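Local structure of alkaline phosphatase D (Bacillus subtilis, 2YEQ) at residues A[211-216]-A[233-238]; A[151-156]-A[180-185]. The protein hydrolyses phosphate esters, acting as a phosphodiesterase and alkaline phosphatase with iron and calcium in its active site. All blocks are in the same frame, centred on the assembly; numbering follows the deposited sequence.

Interaction 1 (A[211-216]-A[233-238]); sequences HEVENN and LRRAAA. With CA (calcium ion), chain B; NA (sodium ion), chain C.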
ATOM      1  N   HIS A 211      -4.946  -7.577   4.826  1.00 15.53           N
ATOM      2  CA  HIS A 211      -5.657  -8.449   3.921  1.00 16.83           C
ATOM      3  C   HIS A 211      -4.795  -9.271   2.975  1.00 15.82           C
ATOM      4  O   HIS A 211      -5.305 -10.207   2.350  1.00 18.01           O
ATOM      5  CB  HIS A 211      -6.738  -7.695   3.184  1.00 17.15           C
ATOM      6  CG  HIS A 211      -7.945  -7.393   4.018  1.00 18.21           C
ATOM      7  ND1 HIS A 211      -8.833  -8.368   4.431  1.00 17.24           N
ATOM      8  CD2 HIS A 211      -8.446  -6.213   4.460  1.00 18.04           C
ATOM      9  CE1 HIS A 211      -9.836  -7.795   5.078  1.00 19.43           C
ATOM     10  NE2 HIS A 211      -9.614  -6.491   5.128  1.00 19.71           N
ATOM     11  N   GLU A 212      -3.493  -8.983   2.910  1.00 16.30           N
ATOM     12  CA  GLU A 212      -2.569  -9.898   2.268  1.00 17.37           C
ATOM     13  C   GLU A 212      -2.498 -11.264   3.014  1.00 17.89           C
ATOM     14  O   GLU A 212      -1.997 -12.235   2.451  1.00 18.42           O
ATOM     15  CB  GLU A 212      -1.184  -9.297   2.228  1.00 18.45           C
ATOM     16  CG  GLU A 212      -1.029  -8.270   1.101  1.00 19.33           C
ATOM     17  CD  GLU A 212      -1.345  -6.816   1.475  1.00 20.89           C
ATOM     18  OE1 GLU A 212      -1.949  -6.511   2.541  1.00 19.37           O
ATOM     19  OE2 GLU A 212      -0.983  -5.945   0.625  1.00 22.73           O
ATOM     20  N   VAL A 213      -2.932 -11.289   4.286  1.00 19.53           N
ATOM     21  CA  VAL A 213      -3.071 -12.546   5.053  1.00 17.46           C
ATOM     22  C   VAL A 213      -4.498 -12.759   5.460  1.00 17.57           C
ATOM     23  O   VAL A 213      -5.184 -13.631   4.915  1.00 19.57           O
ATOM     24  CB  VAL A 213      -2.148 -12.614   6.268  1.00 17.25           C
ATOM     25  CG1 VAL A 213      -2.154 -14.096   6.836  1.00 15.00           C
ATOM     26  CG2 VAL A 213      -0.738 -12.164   5.919  1.00 15.64           C
ATOM     27  N   GLU A 214      -4.965 -11.972   6.423  1.00 15.86           N
ATOM     28  CA  GLU A 214      -6.339 -12.068   6.883  1.00 16.88           C
ATOM     29  C   GLU A 214      -6.689 -10.808   7.639  1.00 16.69           C
ATOM     30  O   GLU A 214      -5.831 -10.242   8.314  1.00 15.56           O
ATOM     31  CB  GLU A 214      -6.574 -13.304   7.806  1.00 17.18           C
ATOM     32  CG  GLU A 214      -8.081 -13.462   8.174  1.00 19.08           C
ATOM     33  CD  GLU A 214      -8.421 -14.586   9.207  1.00 22.69           C
ATOM     34  OE1 GLU A 214      -7.605 -14.798  10.124  1.00 21.05           O
ATOM     35  OE2 GLU A 214      -9.539 -15.192   9.092  1.00 21.24           O
ATOM     36  N   ASN A 215      -7.956 -10.415   7.568  1.00 16.20           N
ATOM     37  CA  ASN A 215      -8.436  -9.213   8.251  1.00 18.10           C
ATOM     38  C   ASN A 215      -7.979  -9.064   9.713  1.00 20.57           C
ATOM     39  O   ASN A 215      -8.190  -9.972  10.547  1.00 19.87           O
ATOM     40  CB  ASN A 215      -9.967  -9.157   8.247  1.00 16.70           C
ATOM     41  CG  ASN A 215     -10.502  -7.798   8.693  1.00 18.43           C
ATOM     42  OD1 ASN A 215     -10.124  -6.755   8.128  1.00 17.97           O
ATOM     43  ND2 ASN A 215     -11.389  -7.800   9.697  1.00 17.83           N
ATOM     44  N   ASN A 216      -7.396  -7.898  10.003  1.00 19.77           N
ATOM     45  CA  ASN A 216      -7.033  -7.449  11.349  1.00 19.19           C
ATOM     46  C   ASN A 216      -6.160  -8.397  12.144  1.00 21.27           C
ATOM     47  O   ASN A 216      -6.240  -8.434  13.383  1.00 20.78           O
ATOM     48  CB  ASN A 216      -8.286  -7.092  12.158  1.00 19.74           C
ATOM     49  CG  ASN A 216      -8.885  -5.715  11.760  1.00 24.02           C
ATOM     50  OD1 ASN A 216      -8.903  -5.370  10.597  1.00 20.09           O
ATOM     51  ND2 ASN A 216      -9.386  -4.953  12.744  1.00 21.44           N
ATOM     52  N   LEU A 233       0.767 -20.998  10.020  1.00 24.16           N
ATOM     53  CA  LEU A 233       0.923 -21.684   8.750  1.00 26.10           C
ATOM     54  C   LEU A 233       0.354 -20.817   7.625  1.00 22.15           C
ATOM     55  O   LEU A 233       0.929 -20.702   6.560  1.00 19.80           O
ATOM     56  CB  LEU A 233       0.212 -23.034   8.799  1.00 28.67           C
ATOM     57  CG  LEU A 233       0.872 -24.065   9.725  1.00 32.27           C
ATOM     58  CD1 LEU A 233      -0.059 -25.280   9.874  1.00 36.57           C
ATOM     59  CD2 LEU A 233       2.230 -24.446   9.152  1.00 33.37           C
ATOM     60  N   ARG A 234      -0.779 -20.200   7.894  1.00 20.45           N
ATOM     61  CA  ARG A 234      -1.393 -19.309   6.935  1.00 22.39           C
ATOM     62  C   ARG A 234      -0.507 -18.088   6.603  1.00 23.94           C
ATOM     63  O   ARG A 234      -0.372 -17.701   5.443  1.00 20.45           O
ATOM     64  CB  ARG A 234      -2.725 -18.872   7.479  1.00 23.66           C
ATOM     65  CG  ARG A 234      -3.612 -18.283   6.485  1.00 22.16           C
ATOM     66  CD  ARG A 234      -4.905 -17.969   7.101  1.00 22.11           C
ATOM     67  NE  ARG A 234      -5.773 -17.339   6.136  1.00 22.11           N
ATOM     68  CZ  ARG A 234      -7.015 -16.971   6.356  1.00 21.87           C
ATOM     69  NH1 ARG A 234      -7.604 -17.188   7.526  1.00 23.62           N
ATOM     70  NH2 ARG A 234      -7.689 -16.396   5.376  1.00 23.45           N
ATOM     71  N   ARG A 235       0.141 -17.517   7.615  1.00 19.91           N
ATOM     72  CA  ARG A 235       1.030 -16.396   7.391  1.00 19.42           C
ATOM     73  C   ARG A 235       2.240 -16.780   6.554  1.00 19.38           C
ATOM     74  O   ARG A 235       2.657 -16.013   5.679  1.00 19.17           O
ATOM     75  CB  ARG A 235       1.483 -15.749   8.711  1.00 17.79           C
ATOM     76  CG  ARG A 235       1.998 -14.331   8.528  1.00 19.51           C
ATOM     77  CD  ARG A 235       2.335 -13.663   9.850  1.00 17.44           C
ATOM     78  NE  ARG A 235       3.737 -13.819  10.232  1.00 18.68           N
ATOM     79  CZ  ARG A 235       4.306 -13.181  11.251  1.00 18.23           C
ATOM     80  NH1 ARG A 235       3.572 -12.386  12.009  1.00 21.10           N
ATOM     81  NH2 ARG A 235       5.585 -13.351  11.526  1.00 18.75           N
ATOM     82  N   ALA A 236       2.795 -17.960   6.784  1.00 18.57           N
ATOM     83  CA  ALA A 236       3.879 -18.459   5.961  1.00 18.86           C
ATOM     84  C   ALA A 236       3.474 -18.604   4.476  1.00 18.87           C
ATOM     85  O   ALA A 236       4.238 -18.226   3.593  1.00 20.32           O
ATOM     86  CB  ALA A 236       4.444 -19.815   6.521  1.00 19.11           C
ATOM     87  N   ALA A 237       2.296 -19.153   4.225  1.00 19.29           N
ATOM     88  CA  ALA A 237       1.760 -19.301   2.868  1.00 18.33           C
ATOM     89  C   ALA A 237       1.538 -17.925   2.200  1.00 19.01           C
ATOM     90  O   ALA A 237       1.937 -17.719   1.057  1.00 15.19           O
ATOM     91  CB  ALA A 237       0.470 -20.069   2.900  1.00 15.54           C
ATOM     92  N   ALA A 238       0.895 -17.013   2.930  1.00 16.21           N
ATOM     93  CA  ALA A 238       0.598 -15.657   2.451  1.00 16.53           C
ATOM     94  C   ALA A 238       1.846 -14.861   2.150  1.00 17.97           C
ATOM     95  O   ALA A 238       1.927 -14.181   1.128  1.00 18.02           O
ATOM     96  CB  ALA A 238      -0.254 -14.912   3.474  1.00 16.51           C
TER
HETATM   97 CA    CA B1526      -8.973  -4.707   8.339  1.00 20.36          CA
HETATM   98 NA    NA C 582     -11.520 -15.258   7.900  1.00 14.02          NA
HETATM   99  O   HOH W   1      -0.285 -12.634   0.306  1.00 18.16           O
HETATM  100  O   HOH W   2      -6.722 -17.312  10.350  1.00 20.33           O
HETATM  101  O   HOH W   3     -11.638 -17.195   8.956  1.00 32.32           O
HETATM  102  O   HOH W   4     -12.160 -14.115   9.774  1.00 26.62           O
HETATM  103  O   HOH W   5     -11.404 -13.243   6.902  1.00 27.80           O
HETATM  104  O   HOH W   6     -10.916  -3.628   8.512  1.00 24.22           O
HETATM  105  O   HOH W   7      -7.752  -2.840   9.113  1.00 21.02           O

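Interaction 2 (A[151-156]-A[180-185]); sequences DYIYEY and QDYRNR. With FE (Fe (III) ion), chain D; CA (calcium ion), chain E; EDO (1,2-ethanediol), chain F; EDO (1,2-ethanediol), chain O.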
ATOM      1  N   ASP A 151      -3.401  -4.108   1.520  1.00 15.84           N
ATOM      2  CA  ASP A 151      -4.606  -4.684   1.010  1.00 15.46           C
ATOM      3  C   ASP A 151      -4.525  -4.735  -0.522  1.00 14.59           C
ATOM      4  O   ASP A 151      -5.458  -4.380  -1.215  1.00 14.55           O
ATOM      5  CB  ASP A 151      -5.844  -3.948   1.492  1.00 15.30           C
ATOM      6  CG  ASP A 151      -6.086  -4.082   3.002  1.00 16.38           C
ATOM      7  OD1 ASP A 151      -5.265  -4.688   3.705  1.00 16.55           O
ATOM      8  OD2 ASP A 151      -7.113  -3.504   3.473  1.00 16.91           O
ATOM      9  N   TYR A 152      -3.378  -5.191  -1.008  1.00 16.21           N
ATOM     10  CA  TYR A 152      -3.193  -5.471  -2.424  1.00 16.55           C
ATOM     11  C   TYR A 152      -4.060  -6.636  -2.902  1.00 16.86           C
ATOM     12  O   TYR A 152      -4.498  -6.636  -4.059  1.00 16.97           O
ATOM     13  CB  TYR A 152      -1.734  -5.758  -2.690  1.00 17.55           C
ATOM     14  CG  TYR A 152      -1.343  -5.836  -4.141  1.00 18.65           C
ATOM     15  CD1 TYR A 152      -1.569  -6.989  -4.881  1.00 19.01           C
ATOM     16  CD2 TYR A 152      -0.696  -4.765  -4.771  1.00 19.66           C
ATOM     17  CE1 TYR A 152      -1.178  -7.079  -6.227  1.00 19.28           C
ATOM     18  CE2 TYR A 152      -0.298  -4.850  -6.132  1.00 19.83           C
ATOM     19  CZ  TYR A 152      -0.550  -6.014  -6.843  1.00 18.85           C
ATOM     20  OH  TYR A 152      -0.176  -6.112  -8.161  1.00 18.31           O
ATOM     21  N   ILE A 153      -4.271  -7.638  -2.036  1.00 16.22           N
ATOM     22  CA  ILE A 153      -5.330  -8.634  -2.221  1.00 16.62           C
ATOM     23  C   ILE A 153      -6.207  -8.665  -0.984  1.00 17.67           C
ATOM     24  O   ILE A 153      -5.812  -8.122   0.046  1.00 17.88           O
ATOM     25  CB  ILE A 153      -4.787 -10.071  -2.444  1.00 17.55           C
ATOM     26  CG1 ILE A 153      -4.015 -10.566  -1.205  1.00 15.26           C
ATOM     27  CG2 ILE A 153      -3.915 -10.138  -3.709  1.00 15.05           C
ATOM     28  CD1 ILE A 153      -3.807 -12.097  -1.170  1.00 16.04           C
ATOM     29  N   TYR A 154      -7.400  -9.257  -1.115  1.00 16.74           N
ATOM     30  CA  TYR A 154      -8.265  -9.586   0.009  1.00 17.26           C
ATOM     31  C   TYR A 154      -8.439 -11.116  -0.012  1.00 17.73           C
ATOM     32  O   TYR A 154      -8.324 -11.746  -1.077  1.00 16.17           O
ATOM     33  CB  TYR A 154      -9.628  -8.875  -0.059  1.00 18.15           C
ATOM     34  CG  TYR A 154      -9.545  -7.387   0.251  1.00 16.85           C
ATOM     35  CD1 TYR A 154      -8.893  -6.503  -0.627  1.00 16.69           C
ATOM     36  CD2 TYR A 154     -10.062  -6.877   1.431  1.00 17.94           C
ATOM     37  CE1 TYR A 154      -8.785  -5.153  -0.351  1.00 15.43           C
ATOM     38  CE2 TYR A 154      -9.969  -5.507   1.732  1.00 17.64           C
ATOM     39  CZ  TYR A 154      -9.309  -4.655   0.845  1.00 17.09           C
ATOM     40  OH  TYR A 154      -9.219  -3.318   1.101  1.00 16.30           O
ATOM     41  N   GLU A 155      -8.732 -11.675   1.155  1.00 17.55           N
ATOM     42  CA  GLU A 155      -8.681 -13.123   1.389  1.00 17.74           C
ATOM     43  C   GLU A 155     -10.002 -13.844   1.284  1.00 17.92           C
ATOM     44  O   GLU A 155     -10.048 -15.090   1.288  1.00 19.59           O
ATOM     45  CB  GLU A 155      -8.053 -13.379   2.767  1.00 17.90           C
ATOM     46  CG  GLU A 155      -9.028 -13.213   3.964  1.00 18.89           C
ATOM     47  CD  GLU A 155      -9.111 -11.782   4.489  1.00 19.14           C
ATOM     48  OE1 GLU A 155      -8.680 -10.847   3.767  1.00 18.04           O
ATOM     49  OE2 GLU A 155      -9.646 -11.584   5.611  1.00 17.37           O
ATOM     50  N   TYR A 156     -11.086 -13.084   1.208  1.00 18.91           N
ATOM     51  CA  TYR A 156     -12.426 -13.618   1.321  1.00 18.33           C
ATOM     52  C   TYR A 156     -12.847 -14.574   0.203  1.00 22.49           C
ATOM     53  O   TYR A 156     -12.264 -14.588  -0.878  1.00 21.06           O
ATOM     54  CB  TYR A 156     -13.437 -12.481   1.391  1.00 19.59           C
ATOM     55  CG  TYR A 156     -13.256 -11.603   2.609  1.00 20.25           C
ATOM     56  CD1 TYR A 156     -13.627 -12.055   3.867  1.00 21.81           C
ATOM     57  CD2 TYR A 156     -12.693 -10.331   2.508  1.00 19.81           C
ATOM     58  CE1 TYR A 156     -13.451 -11.270   4.989  1.00 21.99           C
ATOM     59  CE2 TYR A 156     -12.500  -9.544   3.620  1.00 19.62           C
ATOM     60  CZ  TYR A 156     -12.861 -10.021   4.858  1.00 21.99           C
ATOM     61  OH  TYR A 156     -12.672  -9.238   5.967  1.00 22.23           O
ATOM     62  N   GLN A 180      -1.240 -22.470  -2.362  1.00 23.97           N
ATOM     63  CA  GLN A 180      -1.835 -22.463  -3.690  1.00 23.67           C
ATOM     64  C   GLN A 180      -3.025 -21.503  -3.724  1.00 22.31           C
ATOM     65  O   GLN A 180      -3.196 -20.780  -4.687  1.00 22.54           O
ATOM     66  CB  GLN A 180      -2.229 -23.897  -4.134  1.00 28.61           C
ATOM     67  CG  GLN A 180      -2.040 -24.183  -5.619  1.00 37.44           C
ATOM     68  CD  GLN A 180      -0.694 -23.708  -6.193  1.00 39.87           C
ATOM     69  OE1 GLN A 180       0.370 -23.983  -5.642  1.00 41.08           O
ATOM     70  NE2 GLN A 180      -0.754 -22.956  -7.287  1.00 49.08           N
ATOM     71  N   ASP A 181      -3.854 -21.508  -2.684  1.00 19.10           N
ATOM     72  CA  ASP A 181      -4.970 -20.584  -2.571  1.00 19.44           C
ATOM     73  C   ASP A 181      -4.479 -19.099  -2.702  1.00 19.11           C
ATOM     74  O   ASP A 181      -5.079 -18.310  -3.425  1.00 18.03           O
ATOM     75  CB  ASP A 181      -5.676 -20.695  -1.216  1.00 21.57           C
ATOM     76  CG  ASP A 181      -6.415 -22.017  -0.981  1.00 26.15           C
ATOM     77  OD1 ASP A 181      -6.733 -22.760  -1.932  1.00 25.36           O
ATOM     78  OD2 ASP A 181      -6.736 -22.265   0.210  1.00 23.33           O
ATOM     79  N   TYR A 182      -3.418 -18.760  -1.987  1.00 16.31           N
ATOM     80  CA  TYR A 182      -2.859 -17.397  -2.012  1.00 18.54           C
ATOM     81  C   TYR A 182      -2.256 -17.042  -3.361  1.00 17.94           C
ATOM     82  O   TYR A 182      -2.400 -15.913  -3.840  1.00 15.88           O
ATOM     83  CB  TYR A 182      -1.811 -17.186  -0.890  1.00 19.08           C
ATOM     84  CG  TYR A 182      -2.458 -16.857   0.420  1.00 19.21           C
ATOM     85  CD1 TYR A 182      -2.812 -15.540   0.735  1.00 19.73           C
ATOM     86  CD2 TYR A 182      -2.729 -17.857   1.361  1.00 19.17           C
ATOM     87  CE1 TYR A 182      -3.444 -15.228   1.944  1.00 18.87           C
ATOM     88  CE2 TYR A 182      -3.361 -17.567   2.563  1.00 18.93           C
ATOM     89  CZ  TYR A 182      -3.710 -16.253   2.862  1.00 19.61           C
ATOM     90  OH  TYR A 182      -4.321 -15.983   4.059  1.00 17.76           O
ATOM     91  N   ARG A 183      -1.559 -17.991  -3.964  1.00 18.62           N
ATOM     92  CA  ARG A 183      -0.981 -17.795  -5.294  1.00 19.54           C
ATOM     93  C   ARG A 183      -2.075 -17.506  -6.323  1.00 19.66           C
ATOM     94  O   ARG A 183      -1.938 -16.570  -7.145  1.00 18.19           O
ATOM     95  CB  ARG A 183      -0.171 -19.012  -5.722  1.00 19.38           C
ATOM     96  CG  ARG A 183       1.159 -19.161  -5.064  1.00 20.88           C
ATOM     97  CD  ARG A 183       1.728 -20.563  -5.361  1.00 21.48           C
ATOM     98  NE  ARG A 183       3.134 -20.661  -5.040  1.00 21.69           N
ATOM     99  CZ  ARG A 183       3.841 -21.780  -5.087  1.00 22.12           C
ATOM    100  NH1 ARG A 183       3.274 -22.928  -5.438  1.00 23.33           N
ATOM    101  NH2 ARG A 183       5.119 -21.745  -4.818  1.00 23.04           N
ATOM    102  N   ASN A 184      -3.156 -18.284  -6.265  1.00 18.41           N
ATOM    103  CA  ASN A 184      -4.256 -18.112  -7.186  1.00 19.04           C
ATOM    104  C   ASN A 184      -4.991 -16.790  -6.971  1.00 20.56           C
ATOM    105  O   ASN A 184      -5.456 -16.150  -7.928  1.00 19.01           O
ATOM    106  CB  ASN A 184      -5.223 -19.306  -7.136  1.00 20.13           C
ATOM    107  CG  ASN A 184      -4.604 -20.580  -7.701  1.00 21.05           C
ATOM    108  OD1 ASN A 184      -3.583 -20.520  -8.389  1.00 20.37           O
ATOM    109  ND2 ASN A 184      -5.199 -21.738  -7.383  1.00 19.80           N
ATOM    110  N   ARG A 185      -5.102 -16.361  -5.718  1.00 18.86           N
ATOM    111  CA  ARG A 185      -5.741 -15.077  -5.454  1.00 17.00           C
ATOM    112  C   ARG A 185      -4.850 -13.934  -5.989  1.00 17.70           C
ATOM    113  O   ARG A 185      -5.376 -12.998  -6.590  1.00 17.83           O
ATOM    114  CB  ARG A 185      -5.983 -14.886  -3.964  1.00 18.05           C
ATOM    115  CG  ARG A 185      -6.681 -13.594  -3.598  1.00 16.24           C
ATOM    116  CD  ARG A 185      -8.053 -13.484  -4.173  1.00 16.79           C
ATOM    117  NE  ARG A 185      -8.932 -14.648  -3.995  1.00 18.32           N
ATOM    118  CZ  ARG A 185      -9.792 -14.842  -3.002  1.00 18.50           C
ATOM    119  NH1 ARG A 185      -9.886 -13.969  -1.993  1.00 18.82           N
ATOM    120  NH2 ARG A 185     -10.579 -15.935  -3.018  1.00 18.52           N
TER
HETATM  121 FE    FE D1524      -8.733  -2.293   2.743  1.00 17.60          FE
HETATM  122 CA    CA E1525      -6.290  -2.909   5.776  1.00 18.38          CA
HETATM  123  C1  EDO F 565      -6.263 -23.351  -4.797  1.00 54.41           C
HETATM  124  O1  EDO F 565      -6.337 -24.790  -4.799  1.00 65.60           O
HETATM  125  C2  EDO F 565      -7.647 -22.693  -4.862  1.00 53.90           C
HETATM  126  O2  EDO F 565      -7.621 -21.491  -5.642  1.00 39.38           O
HETATM  127  C1  EDO O 545      -6.276 -26.230  -0.963  1.00 56.96           C
HETATM  128  O1  EDO O 545      -7.483 -25.494  -1.240  1.00 56.23           O
HETATM  129  C2  EDO O 545      -5.180 -25.896  -1.978  1.00 49.95           C
HETATM  130  O2  EDO O 545      -3.900 -26.352  -1.522  1.00 54.56           O
HETATM  131  O   HOH W   8      -5.029  -1.468   4.061  1.00 13.67           O

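Interaction 1 (A[211-216]-A[233-238])
Glu214 and Arg234 form a salt bridge in which charge alone does the work: Glu214 OE1 lies 3.5 Å from Arg234 NH1 but well out of the guanidinium plane, and no N-H points at it. The contact belongs to the calcineurin-like metallophosphoesterase domain, where the metal-binding loop that follows strand 203-206 rests on helix 228-245. The two side chains cross at about a right angle, with carboxylate and guanidinium planes 49° apart. Glu214 CB stands over the centre of the guanidinium, 3.9 Å above its plane. Glu214 CG is anti to the backbone N (chi1 -175°), and the chain, extended beyond it, brings OE2 to within 2.3 Å of a sodium ion, which it binds. Glu175 and Gln517 also bind this sodium, and Glu175 takes a hydrogen bond from Arg234 NH2, so it is shared between sodium and arginine; the nearby cations would probably stabilise ionised Glu214. Water 2 supplies the directional link that the salt bridge lacks, donating to Glu214 OE1 at 2.7 Å and accepting from Arg234 NH1 at 3.0 Å. At the other end the meeting is apolar: Val213 CG2 packs on Ala238 CB at 3.7 Å, while Val213 CG1 lies against the helix backbone at Arg235 CA. Beyond Glu214 the loop turns to a calcium ion, held by OD1 of Asn215 and of Asn216 together with Asp210. No direct hydrogen bond joins the two segments; beside Ala238, water 1 donates to both Glu212 O and Ala238 O, each 2.8 Å from the water oxygen.

Interaction 2 (A[151-156]-A[180-185])
Arg185 grips the loop backbone at two carbonyls, Tyr154 O and Tyr156 O, and this is the tight part of the contact. In the calcineurin-like metallophosphoesterase fold the loop after strand 145-148 carries metal ligands, and helix 179-190 holds it by its backbone through Arg185. Arg185 NH1 donates to Tyr154 O at 2.9 Å, an acceptor in the guanidinium plane, and to Tyr156 O at 2.7 Å, where it meets a lone pair in the carbonyl plane. A weak bond from Arg185 NH2 also reaches Tyr156 O, at 3.0 Å. Bends at chi2 (62°) and chi3 (48°) turn CD and then NE out of an extended course. An alanine here would probably leave both carbonyls without these donors and open a gap beside Ile153, whose CD1 packs on Arg185 CG at 4.0 Å. By contrast, the partly exposed face of the helix makes no contact with the loop: Asp181 and Asn184 bind 1,2-ethanediol molecules, probably from the crystallisation liquor, Asn184 ND2 donating to O2 of one at 3.0 Å. On the buried side, Ile153 CD1 approaches the Tyr182 ring edge near its plane, 4.1 Å from Tyr182 CD1.

Interactions 1 and 2 follow one another along the chain, and their centres lie 9 Å apart. Two probable hydrogen bonds join them, each 2.6 Å long: His211 ND1 to Glu155 OE1, and Tyr182 OH to Val213 O. The second ties the helix of interaction 2 to the loop of interaction 1. His211 CD2 also packs 3.2 Å from Tyr154 CE2. Both loops reach metals, and 151-156 supplies ligands to the iron and calcium of the active site: Asp151 OD2 bridges the two, and Tyr154 OH binds the iron at 2.0 Å, beside Cys124 and His382. Asp210, which directly precedes 211-216, contributes to that same calcium and to the one held by Asn215 and Asn216.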